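PDB 6UUF: nudix Hydrolase, RenU from Mycolicibacterium smegmatis, which probably hydrolyses nucleoside diphosphate-linked substrates such as NADH, using magnesium, as a member of the Nudix hydrolase family. Local coordinates for residues A[5-9]-A[17-21]; A[23-27]-A[70-75]. The protein carries 3 engineered substitutions. All coordinates share one frame; numbering follows the deposited sequence.

Contact 1 of 2, residues A[5-9]-A[17-21]; sequences GDGWV and FWGRH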
loop_
_atom_site.group_PDB
_atom_site.type_symbol
_atom_site.label_atom_id
_atom_site.label_comp_id
_atom_site.label_asym_id
_atom_site.label_seq_id
_atom_site.Cartn_x
_atom_site.Cartn_y
_atom_site.Cartn_z
ATOM N N GLY A 5 15.592 1.357 2.746
ATOM C CA GLY A 5 16.328 1.131 1.441
ATOM C C GLY A 5 17.427 2.139 1.188
ATOM O O GLY A 5 17.737 2.476 0.022
ATOM N N ASP A 6 18.072 2.493 2.305
ATOM C CA ASP A 6 18.742 3.787 2.592
ATOM C C ASP A 6 19.430 4.562 1.453
ATOM O O ASP A 6 20.649 4.713 1.454
ATOM C CB ASP A 6 19.731 3.639 3.782
ATOM C CG ASP A 6 19.025 3.558 5.135
ATOM O OD1 ASP A 6 18.644 2.438 5.554
ATOM O OD2 ASP A 6 18.849 4.623 5.776
ATOM N N GLY A 7 18.647 5.101 0.517
ATOM C CA GLY A 7 19.196 6.054 -0.434
ATOM C C GLY A 7 18.273 6.454 -1.544
ATOM O O GLY A 7 17.166 5.990 -1.655
ATOM N N TRP A 8 18.760 7.341 -2.376
ATOM C CA TRP A 8 17.956 7.973 -3.399
ATOM C C TRP A 8 18.165 7.275 -4.692
ATOM O O TRP A 8 19.248 6.786 -4.972
ATOM C CB TRP A 8 18.373 9.446 -3.579
ATOM C CG TRP A 8 18.186 10.258 -2.357
ATOM C CD1 TRP A 8 19.160 10.723 -1.510
ATOM C CD2 TRP A 8 16.947 10.697 -1.827
ATOM N NE1 TRP A 8 18.579 11.433 -0.476
ATOM C CE2 TRP A 8 17.222 11.435 -0.661
ATOM C CE3 TRP A 8 15.623 10.545 -2.235
ATOM C CZ2 TRP A 8 16.228 12.001 0.105
ATOM C CZ3 TRP A 8 14.624 11.102 -1.467
ATOM C CH2 TRP A 8 14.926 11.823 -0.311
ATOM N N VAL A 9 17.117 7.241 -5.485
ATOM C CA VAL A 9 17.252 7.035 -6.920
ATOM C C VAL A 9 16.841 8.328 -7.627
ATOM O O VAL A 9 15.780 8.913 -7.316
ATOM C CB VAL A 9 16.374 5.873 -7.358
ATOM C CG1 VAL A 9 16.425 5.672 -8.890
ATOM C CG2 VAL A 9 16.795 4.619 -6.585
ATOM N N PHE A 17 13.786 9.795 -5.763
ATOM C CA PHE A 17 12.858 8.865 -5.142
ATOM C C PHE A 17 13.582 8.142 -4.041
ATOM O O PHE A 17 14.716 7.695 -4.243
ATOM C CB PHE A 17 12.454 7.837 -6.155
ATOM C CG PHE A 17 11.607 8.380 -7.254
ATOM C CD1 PHE A 17 12.172 9.100 -8.315
ATOM C CD2 PHE A 17 10.237 8.210 -7.227
ATOM C CE1 PHE A 17 11.374 9.659 -9.317
ATOM C CE2 PHE A 17 9.440 8.730 -8.255
ATOM C CZ PHE A 17 10.010 9.480 -9.292
ATOM N N TRP A 18 12.935 7.977 -2.902
ATOM C CA TRP A 18 13.540 7.293 -1.802
ATOM C C TRP A 18 13.483 5.770 -1.908
ATOM O O TRP A 18 12.407 5.183 -2.117
ATOM C CB TRP A 18 12.871 7.668 -0.510
ATOM C CG TRP A 18 13.589 7.025 0.603
ATOM C CD1 TRP A 18 13.182 5.956 1.327
ATOM C CD2 TRP A 18 14.880 7.374 1.076
ATOM N NE1 TRP A 18 14.127 5.635 2.252
ATOM C CE2 TRP A 18 15.192 6.483 2.115
ATOM C CE3 TRP A 18 15.805 8.360 0.721
ATOM C CZ2 TRP A 18 16.368 6.566 2.836
ATOM C CZ3 TRP A 18 16.977 8.429 1.396
ATOM C CH2 TRP A 18 17.262 7.531 2.458
ATOM N N GLY A 19 14.635 5.131 -1.721
ATOM C CA GLY A 19 14.685 3.684 -1.575
ATOM C C GLY A 19 15.213 3.013 -2.824
ATOM O O GLY A 19 14.517 2.867 -3.846
ATOM N N ARG A 20 16.457 2.593 -2.734
ATOM C CA ARG A 20 17.124 1.957 -3.848
ATOM C C ARG A 20 16.411 0.770 -4.468
ATOM O O ARG A 20 16.483 0.561 -5.676
ATOM C CB ARG A 20 18.525 1.575 -3.414
ATOM C CG ARG A 20 19.378 2.828 -3.315
ATOM C CD ARG A 20 20.849 2.570 -3.440
ATOM N NE ARG A 20 21.539 3.787 -3.873
ATOM C CZ ARG A 20 21.933 4.083 -5.119
ATOM N NH1 ARG A 20 22.556 5.236 -5.319
ATOM N NH2 ARG A 20 21.753 3.258 -6.157
ATOM N N HIS A 21 15.708 0.011 -3.655
ATOM C CA HIS A 21 14.977 -1.173 -4.126
ATOM C C HIS A 21 13.486 -0.885 -4.307
ATOM O O HIS A 21 12.674 -1.820 -4.334
ATOM C CB HIS A 21 15.144 -2.295 -3.082
ATOM C CG HIS A 21 16.567 -2.560 -2.686
ATOM N ND1 HIS A 21 17.533 -2.919 -3.601
ATOM C CD2 HIS A 21 17.172 -2.569 -1.474
ATOM C CE1 HIS A 21 18.680 -3.114 -2.971
ATOM N NE2 HIS A 21 18.482 -2.920 -1.682
#
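Gly5 begins the contact through its carbonyl oxygen, which accepts a hydrogen bond from the backbone N-H of Arg20; Gly5 O and Arg20 N are 3.0 Å apart. Asp6 starts its side chain off away from 17-21, and it is its CA that rests 3.7 Å from Trp18 CZ2. Gly7 then runs beneath the indole: its N comes within 3.4 Å of Trp18 CH2, and its CA lies over the face of the six-membered ring as a CH-pi contact. Its carbonyl oxygen takes the Gly19 N-H, with Gly7 O and Gly19 N 2.7 Å apart. Trp8 pairs with Trp18 as an antiparallel non-hydrogen-bonded pair, and the two indoles form a T-shaped (edge-to-face) stack with planes at 81°. Trp18 presents the edge, its CE3 standing over the centre of the Trp8 ring, 3.6 Å from Trp8 CD2. With CG anti to the backbone N (chi1 -176°), the Trp18 indole swings over Gly7 and reaches Trp8 edge-on. Trp8 O lies over one face of the Arg20 guanidinium, off toward its rim, without a hydrogen bond. Val9 and Phe17 form the hydrogen-bonded pair next along the hairpin, joined by reciprocal N-H to O bonds between their backbones. On the face away from the indoles, Val9 CG2 meets Arg20 CA at 3.8 Å. Four backbone bonds thus join 5-9 to 17-21, two in the Val9-Phe17 pair and two where the chain runs on past the strands, while the two indoles are held by dispersion and ring electrostatics, with the side-chain-less Gly7 under the Trp18 ring.

Contact 2 of 2, residues A[23-27]-A[70-75]; sequences AAGLL and AAVRAA. Engineered in segment 70-75: Ala74 (natural residue Glu).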
loop_
_atom_site.group_PDB
_atom_site.type_symbol
_atom_site.label_atom_id
_atom_site.label_comp_id
_atom_site.label_asym_id
_atom_site.label_seq_id
_atom_site.Cartn_x
_atom_site.Cartn_y
_atom_site.Cartn_z
ATOM N N ALA A 23 9.700 0.755 -3.283
ATOM C CA ALA A 23 8.830 0.697 -2.141
ATOM C C ALA A 23 7.678 -0.242 -2.462
ATOM O O ALA A 23 7.427 -0.594 -3.645
ATOM C CB ALA A 23 8.316 2.071 -1.806
ATOM N N ALA A 24 6.973 -0.603 -1.402
ATOM C CA ALA A 24 5.826 -1.504 -1.496
ATOM C C ALA A 24 4.756 -1.102 -0.504
ATOM O O ALA A 24 5.064 -0.658 0.597
ATOM C CB ALA A 24 6.252 -2.932 -1.210
ATOM N N GLY A 25 3.497 -1.272 -0.890
ATOM C CA GLY A 25 2.375 -1.004 0.016
ATOM C C GLY A 25 1.369 -2.130 0.039
ATOM O O GLY A 25 1.200 -2.819 -0.978
ATOM N N LEU A 26 0.689 -2.287 1.186
ATOM C CA LEU A 26 -0.323 -3.295 1.353
ATOM C C LEU A 26 -1.710 -2.778 1.082
ATOM O O LEU A 26 -2.175 -1.891 1.774
ATOM C CB LEU A 26 -0.276 -3.839 2.761
ATOM C CG LEU A 26 -0.894 -5.217 2.907
ATOM C CD1 LEU A 26 -0.208 -6.298 2.086
ATOM C CD2 LEU A 26 -0.843 -5.547 4.396
ATOM N N LEU A 27 -2.378 -3.368 0.095
ATOM C CA LEU A 27 -3.819 -3.194 -0.130
ATOM C C LEU A 27 -4.524 -4.365 0.495
ATOM O O LEU A 27 -4.683 -5.423 -0.128
ATOM C CB LEU A 27 -4.109 -3.121 -1.632
ATOM C CG LEU A 27 -5.552 -2.984 -2.093
ATOM C CD1 LEU A 27 -6.174 -1.829 -1.355
ATOM C CD2 LEU A 27 -5.599 -2.676 -3.598
ATOM N N ALA A 70 8.022 -6.759 2.350
ATOM C CA ALA A 70 8.194 -5.368 2.720
ATOM C C ALA A 70 6.847 -4.765 3.114
ATOM O O ALA A 70 6.765 -4.081 4.110
ATOM C CB ALA A 70 8.815 -4.563 1.605
ATOM N N ALA A 71 5.801 -5.057 2.347
ATOM C CA ALA A 71 4.476 -4.483 2.574
ATOM C C ALA A 71 3.826 -5.011 3.865
ATOM O O ALA A 71 3.159 -4.297 4.584
ATOM C CB ALA A 71 3.578 -4.745 1.382
ATOM N N VAL A 72 4.030 -6.266 4.150
ATOM C CA VAL A 72 3.508 -6.868 5.358
ATOM C C VAL A 72 4.234 -6.279 6.564
ATOM O O VAL A 72 3.575 -5.905 7.542
ATOM C CB VAL A 72 3.607 -8.399 5.267
ATOM C CG1 VAL A 72 3.260 -9.062 6.585
ATOM C CG2 VAL A 72 2.668 -8.888 4.192
ATOM N N ARG A 73 5.559 -6.136 6.470
ATOM C CA ARG A 73 6.361 -5.520 7.564
ATOM C C ARG A 73 5.932 -4.066 7.816
ATOM O O ARG A 73 5.802 -3.660 8.980
ATOM C CB ARG A 73 7.883 -5.615 7.333
ATOM C CG ARG A 73 8.724 -4.577 8.110
ATOM C CD ARG A 73 10.248 -4.587 7.847
ATOM N NE ARG A 73 10.635 -4.339 6.441
ATOM C CZ ARG A 73 10.667 -3.152 5.844
ATOM N NH1 ARG A 73 10.315 -2.035 6.490
ATOM N NH2 ARG A 73 11.009 -3.075 4.570
ATOM N N ALA A 74 5.723 -3.301 6.731
ATOM C CA ALA A 74 5.249 -1.939 6.814
ATOM C C ALA A 74 3.883 -1.865 7.468
ATOM O O ALA A 74 3.656 -1.022 8.293
ATOM C CB ALA A 74 5.183 -1.314 5.433
ATOM N N ALA A 75 2.974 -2.755 7.098
ATOM C CA ALA A 75 1.649 -2.802 7.726
ATOM C C ALA A 75 1.681 -3.134 9.231
ATOM O O ALA A 75 0.883 -2.584 10.018
ATOM C CB ALA A 75 0.767 -3.798 6.996
#
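Leu26 reaches helix 67-79 from strand 23-31, and its side chain runs from Ala71 at CB to Val72 and Ala75 at the tips. Its CB lies 3.9 Å from Ala71 O and slightly farther from the Ala71 methyl. From there CG is set anti to the backbone N (chi1 -158°), and the branches diverge: CD1 touches Ala71 CB at 4.2 Å and, more loosely, Val72 CG2, whereas CD2 presses on Ala75 CB at 3.5 Å, one helical turn beyond Ala71. Strand and helix belong to the Nudix fold, in which a mixed sheet is flanked by helices; helix 67-79 is the Nudix-box helix, in which Ala74 is an engineered replacement of the natural Glu. The axes of 23-27 and 70-75 approach to 6.6 Å at 67°, made possible by small residues: Ala71 CB sits 3.7 Å from Gly25 C. Two residues before Leu26, Ala24 CB meets the methyls of Ala70 and Ala71, both 4.1 Å from it. No hydrogen bond spans the interface; backbone groups of the strand bond within the sheet, Gly25 to Thr108 and Val110 and Ala24 to Gly59. Val110 also touches both Leu26 and Ala71, extending the apolar layer across strand 104-113.

From the N terminus the chain first runs through residues 5-9, turns, and comes back along 17-21, so contact 1 closes a short local loop, the hairpin of strands 8-10 and 16-18. The chain then passes almost directly into strand 23-31, where contact 2 opens; it closes only after strands 37-44 and 54-60 have been laid down and helix 67-79 has begun. The two loops therefore follow in series, neither nested nor crossed, with centres about 16 Å apart. Contact 1 lies partly buried at the periphery, tied to strand 104-113 through Trp105, whereas contact 2 joins the central mixed sheet to a helix near the middle of the chain.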